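Local coordinates for 4-alpha-glucanotransferase (Streptococcus agalactiae, PDB 6M6T), which is an amylomaltase, or disproportionating enzyme, built on a TIM-barrel fold and modelled here with glycan bound in its pockets, at residues F32-W44 / K484-N498. Sequence-based numbering, arbitrary orientation.
Sequences FVDFLVETDQKFW and KAFLKEITTIYNRGN
The amide of Gln41 reaches the side of helix 484-493, where NE2 gives a hydrogen bond to Thr491 OG1 at 3.0 Å. Its other N-H goes back to Thr39 O at 3.1 Å, arriving above that carbonyl's plane. Both acceptors lie almost in the plane of the amide, so the two bonds together fix its rotation. The bend at chi2 (-52°) brings the amide round toward the helix although CB points away from it. Thr491 OG1 in turn bonds to Leu487 O, one turn back. Leu487 approaches Gln41 from the opposite direction: CG lies 3.8 Å from NE2, while CD2 packs against Phe35 CZ, also at 3.8 Å. Thr39 OG1 sits over one face of the Phe35 ring near the rim, held there by its bond to Phe35 O.

Charged groups take over toward the exposed side. Lys484 runs past the Phe35 ring at a slant, its CG near CD1 and CE1, and ends in a salt bridge to Glu38; the ammonium has a second carboxylate partner in Glu481. Lys488 starts with CG anti to its own N (chi1 -173°) and carries NZ to Glu38 O, 3.1 Å away and close to the line of the C=O. Asp40 OD2 lies beside the chain of Lys488, 4.1 Å from Lys488 NZ, too far for a salt bridge, though the opposite charges may still attract. After the Schellman motif at Asn495 the C-terminal tail returns, and Asn498 N bonds to Asp40 O at 2.8 Å.

The contact sets the turn between helix 27-38 and strand 43-45 of the TIM barrel against the C-terminal helix 481-493. Leu487 also touches Val9 of strand 6-10 and Leu451 of helix 448-451, while helix 428-438 packs against Ile490 and Thr491.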
# COMPACT_ATOMS: atom_id res chain seq x y z
N PHE A 32 0.58 -14.61 11.87
CA PHE A 32 -0.58 -13.76 11.59
C PHE A 32 -1.59 -14.49 10.72
O PHE A 32 -2.80 -14.37 10.94
CB PHE A 32 -0.13 -12.47 10.91
CG PHE A 32 -1.18 -11.42 10.93
CD1 PHE A 32 -1.40 -10.67 12.08
CD2 PHE A 32 -1.97 -11.17 9.82
CE1 PHE A 32 -2.39 -9.72 12.12
CE2 PHE A 32 -2.95 -10.20 9.87
CZ PHE A 32 -3.15 -9.47 11.01
N VAL A 33 -1.12 -15.23 9.72
CA VAL A 33 -2.05 -16.08 8.96
C VAL A 33 -2.74 -17.06 9.90
O VAL A 33 -3.98 -17.21 9.86
CB VAL A 33 -1.31 -16.82 7.82
CG1 VAL A 33 -2.29 -17.41 6.83
CG2 VAL A 33 -0.35 -15.89 7.11
N ASP A 34 -1.95 -17.77 10.72
CA ASP A 34 -2.48 -18.72 11.69
C ASP A 34 -3.58 -18.07 12.53
O ASP A 34 -4.63 -18.69 12.80
CB ASP A 34 -1.35 -19.23 12.60
CG ASP A 34 -0.52 -20.36 11.96
OD1 ASP A 34 -1.07 -21.15 11.16
OD2 ASP A 34 0.70 -20.46 12.29
N PHE A 35 -3.37 -16.81 12.92
CA PHE A 35 -4.36 -16.10 13.73
C PHE A 35 -5.59 -15.75 12.92
O PHE A 35 -6.70 -15.70 13.46
CB PHE A 35 -3.72 -14.85 14.33
CG PHE A 35 -4.64 -13.68 14.39
CD1 PHE A 35 -5.59 -13.58 15.39
CD2 PHE A 35 -4.57 -12.66 13.45
CE1 PHE A 35 -6.46 -12.50 15.44
CE2 PHE A 35 -5.44 -11.57 13.49
CZ PHE A 35 -6.38 -11.49 14.48
N LEU A 36 -5.43 -15.50 11.62
CA LEU A 36 -6.60 -15.18 10.81
C LEU A 36 -7.48 -16.41 10.64
O LEU A 36 -8.72 -16.31 10.67
CB LEU A 36 -6.18 -14.62 9.45
CG LEU A 36 -5.50 -13.25 9.52
CD1 LEU A 36 -5.23 -12.60 8.13
CD2 LEU A 36 -6.33 -12.35 10.40
N VAL A 37 -6.87 -17.59 10.50
CA VAL A 37 -7.67 -18.82 10.42
C VAL A 37 -8.21 -19.25 11.78
O VAL A 37 -9.20 -20.00 11.82
CB VAL A 37 -6.91 -20.02 9.82
CG1 VAL A 37 -6.15 -19.62 8.56
CG2 VAL A 37 -6.00 -20.69 10.86
N GLU A 38 -7.59 -18.83 12.88
CA GLU A 38 -8.19 -19.07 14.18
C GLU A 38 -9.55 -18.40 14.29
O GLU A 38 -10.52 -19.01 14.78
CB GLU A 38 -7.30 -18.54 15.30
CG GLU A 38 -6.11 -19.36 15.63
CD GLU A 38 -5.43 -18.75 16.82
OE1 GLU A 38 -4.31 -18.18 16.67
OE2 GLU A 38 -6.04 -18.81 17.92
N THR A 39 -9.63 -17.14 13.88
CA THR A 39 -10.80 -16.29 14.06
C THR A 39 -11.76 -16.35 12.87
O THR A 39 -12.71 -15.57 12.81
CB THR A 39 -10.34 -14.85 14.31
OG1 THR A 39 -9.35 -14.50 13.33
CG2 THR A 39 -9.69 -14.74 15.69
N ASP A 40 -11.52 -17.27 11.93
CA ASP A 40 -12.38 -17.50 10.77
C ASP A 40 -12.50 -16.25 9.90
O ASP A 40 -13.56 -15.95 9.33
CB ASP A 40 -13.75 -18.01 11.21
CG ASP A 40 -13.63 -19.04 12.33
OD1 ASP A 40 -13.14 -20.17 12.08
OD2 ASP A 40 -13.98 -18.69 13.49
N GLN A 41 -11.38 -15.54 9.75
CA GLN A 41 -11.29 -14.42 8.84
C GLN A 41 -11.17 -14.92 7.41
O GLN A 41 -10.84 -16.08 7.14
CB GLN A 41 -10.10 -13.53 9.18
CG GLN A 41 -10.18 -12.89 10.54
CD GLN A 41 -11.49 -12.16 10.78
OE1 GLN A 41 -11.68 -11.02 10.34
NE2 GLN A 41 -12.40 -12.81 11.49
N LYS A 42 -11.47 -14.04 6.47
CA LYS A 42 -11.30 -14.33 5.06
C LYS A 42 -10.15 -13.55 4.44
O LYS A 42 -9.42 -14.10 3.61
CB LYS A 42 -12.60 -14.02 4.29
CG LYS A 42 -12.51 -14.28 2.80
CD LYS A 42 -13.15 -15.59 2.41
CE LYS A 42 -13.21 -15.74 0.90
NZ LYS A 42 -13.84 -14.53 0.33
N PHE A 43 -9.94 -12.30 4.87
CA PHE A 43 -9.04 -11.41 4.15
C PHE A 43 -7.97 -10.84 5.07
O PHE A 43 -8.22 -10.55 6.24
CB PHE A 43 -9.83 -10.24 3.49
CG PHE A 43 -10.79 -10.70 2.44
CD1 PHE A 43 -10.35 -11.37 1.32
CD2 PHE A 43 -12.15 -10.48 2.59
CE1 PHE A 43 -11.25 -11.82 0.36
CE2 PHE A 43 -13.05 -10.93 1.63
CZ PHE A 43 -12.61 -11.60 0.52
N TRP A 44 -6.77 -10.68 4.49
CA TRP A 44 -5.68 -9.87 5.03
C TRP A 44 -5.48 -8.74 4.04
O TRP A 44 -5.08 -8.99 2.89
CB TRP A 44 -4.39 -10.69 5.20
CG TRP A 44 -3.28 -9.98 5.91
CD1 TRP A 44 -3.30 -8.70 6.35
CD2 TRP A 44 -2.00 -10.52 6.30
NE1 TRP A 44 -2.10 -8.39 6.96
CE2 TRP A 44 -1.29 -9.50 6.96
CE3 TRP A 44 -1.38 -11.77 6.16
CZ2 TRP A 44 -0.02 -9.67 7.47
CZ3 TRP A 44 -0.10 -11.93 6.65
CH2 TRP A 44 0.57 -10.89 7.29
N LYS A 484 -8.58 -11.99 20.45
CA LYS A 484 -8.88 -12.96 19.41
C LYS A 484 -10.29 -13.51 19.57
O LYS A 484 -11.01 -13.71 18.59
CB LYS A 484 -7.85 -14.10 19.43
CG LYS A 484 -6.46 -13.66 18.99
CD LYS A 484 -5.32 -14.43 19.67
CE LYS A 484 -4.87 -15.61 18.83
NZ LYS A 484 -5.82 -16.72 19.04
N ALA A 485 -10.70 -13.77 20.82
CA ALA A 485 -12.03 -14.30 21.08
C ALA A 485 -13.11 -13.28 20.70
O ALA A 485 -14.16 -13.64 20.16
CB ALA A 485 -12.16 -14.70 22.54
N PHE A 486 -12.83 -12.00 20.96
CA PHE A 486 -13.74 -10.94 20.56
C PHE A 486 -13.93 -10.93 19.04
O PHE A 486 -15.06 -10.81 18.54
CB PHE A 486 -13.21 -9.59 21.03
CG PHE A 486 -13.94 -8.44 20.43
CD1 PHE A 486 -15.29 -8.26 20.68
CD2 PHE A 486 -13.31 -7.58 19.56
CE1 PHE A 486 -15.98 -7.22 20.11
CE2 PHE A 486 -14.00 -6.53 18.99
CZ PHE A 486 -15.34 -6.35 19.26
N LEU A 487 -12.82 -10.99 18.30
CA LEU A 487 -12.94 -10.97 16.84
C LEU A 487 -13.70 -12.20 16.35
O LEU A 487 -14.60 -12.08 15.52
CB LEU A 487 -11.56 -10.86 16.18
CG LEU A 487 -11.50 -10.84 14.64
CD1 LEU A 487 -12.41 -9.78 14.06
CD2 LEU A 487 -10.09 -10.68 14.10
N LYS A 488 -13.36 -13.38 16.86
CA LYS A 488 -14.10 -14.57 16.45
C LYS A 488 -15.58 -14.41 16.75
O LYS A 488 -16.43 -14.82 15.95
CB LYS A 488 -13.57 -15.84 17.11
CG LYS A 488 -14.24 -17.09 16.55
CD LYS A 488 -13.84 -18.34 17.29
CE LYS A 488 -13.43 -19.45 16.31
NZ LYS A 488 -12.38 -20.37 16.89
N GLU A 489 -15.91 -13.81 17.90
CA GLU A 489 -17.31 -13.67 18.28
C GLU A 489 -18.06 -12.79 17.30
O GLU A 489 -19.10 -13.19 16.77
CB GLU A 489 -17.44 -13.12 19.70
CG GLU A 489 -18.87 -12.87 20.13
CD GLU A 489 -18.95 -12.00 21.37
OE1 GLU A 489 -20.07 -11.72 21.87
OE2 GLU A 489 -17.87 -11.60 21.85
N ILE A 490 -17.56 -11.58 17.03
CA ILE A 490 -18.28 -10.72 16.10
C ILE A 490 -18.32 -11.36 14.71
O ILE A 490 -19.26 -11.13 13.94
CB ILE A 490 -17.70 -9.30 16.05
CG1 ILE A 490 -16.32 -9.28 15.39
CG2 ILE A 490 -17.70 -8.66 17.43
CD1 ILE A 490 -15.59 -8.04 15.68
N THR A 491 -17.34 -12.21 14.39
CA THR A 491 -17.40 -12.84 13.08
C THR A 491 -18.47 -13.93 13.03
O THR A 491 -19.10 -14.13 11.98
CB THR A 491 -16.01 -13.37 12.71
OG1 THR A 491 -15.08 -12.28 12.67
CG2 THR A 491 -16.03 -14.02 11.35
N THR A 492 -18.72 -14.63 14.15
CA THR A 492 -19.75 -15.67 14.18
C THR A 492 -21.16 -15.08 14.34
O THR A 492 -22.09 -15.49 13.64
CB THR A 492 -19.47 -16.67 15.31
OG1 THR A 492 -18.06 -16.84 15.46
CG2 THR A 492 -20.09 -18.02 15.00
N ILE A 493 -21.34 -14.15 15.28
CA ILE A 493 -22.65 -13.58 15.55
C ILE A 493 -23.25 -12.96 14.30
O ILE A 493 -24.45 -13.09 14.05
CB ILE A 493 -22.54 -12.54 16.69
CG1 ILE A 493 -22.19 -13.24 18.01
CG2 ILE A 493 -23.81 -11.72 16.81
CD1 ILE A 493 -23.37 -13.92 18.67
N TYR A 494 -22.45 -12.27 13.50
CA TYR A 494 -23.02 -11.54 12.36
C TYR A 494 -22.83 -12.27 11.05
O TYR A 494 -22.99 -11.65 9.99
CB TYR A 494 -22.43 -10.15 12.29
CG TYR A 494 -22.85 -9.34 13.46
CD1 TYR A 494 -24.17 -8.96 13.61
CD2 TYR A 494 -21.94 -8.97 14.44
CE1 TYR A 494 -24.58 -8.21 14.69
CE2 TYR A 494 -22.34 -8.22 15.54
CZ TYR A 494 -23.67 -7.84 15.65
OH TYR A 494 -24.10 -7.09 16.73
N ASN A 495 -22.50 -13.56 11.10
CA ASN A 495 -22.50 -14.47 9.96
C ASN A 495 -21.50 -14.09 8.86
O ASN A 495 -21.89 -13.92 7.71
CB ASN A 495 -23.92 -14.57 9.40
CG ASN A 495 -24.14 -15.81 8.58
OD1 ASN A 495 -23.36 -16.75 8.64
ND2 ASN A 495 -25.21 -15.82 7.78
N ARG A 496 -20.22 -14.02 9.20
CA ARG A 496 -19.17 -13.68 8.21
C ARG A 496 -17.96 -14.60 8.39
O ARG A 496 -16.87 -14.13 8.22
CB ARG A 496 -18.69 -12.26 8.49
CG ARG A 496 -19.75 -11.20 8.34
CD ARG A 496 -19.11 -9.93 7.85
NE ARG A 496 -19.89 -8.79 8.22
CZ ARG A 496 -20.40 -7.95 7.36
NH1 ARG A 496 -21.11 -6.95 7.79
NH2 ARG A 496 -20.21 -8.11 6.08
N GLY A 497 -18.15 -15.89 8.63
CA GLY A 497 -17.03 -16.79 8.92
C GLY A 497 -16.40 -17.46 7.70
O GLY A 497 -17.04 -17.65 6.67
N ASN A 498 -15.11 -17.80 7.84
CA ASN A 498 -14.29 -18.54 6.87
C ASN A 498 -14.04 -17.84 5.53
O ASN A 498 -13.09 -18.17 4.81
CB ASN A 498 -14.89 -19.92 6.59
CG ASN A 498 -13.98 -21.05 7.04
OD1 ASN A 498 -13.19 -20.88 7.97
ND2 ASN A 498 -14.09 -22.22 6.39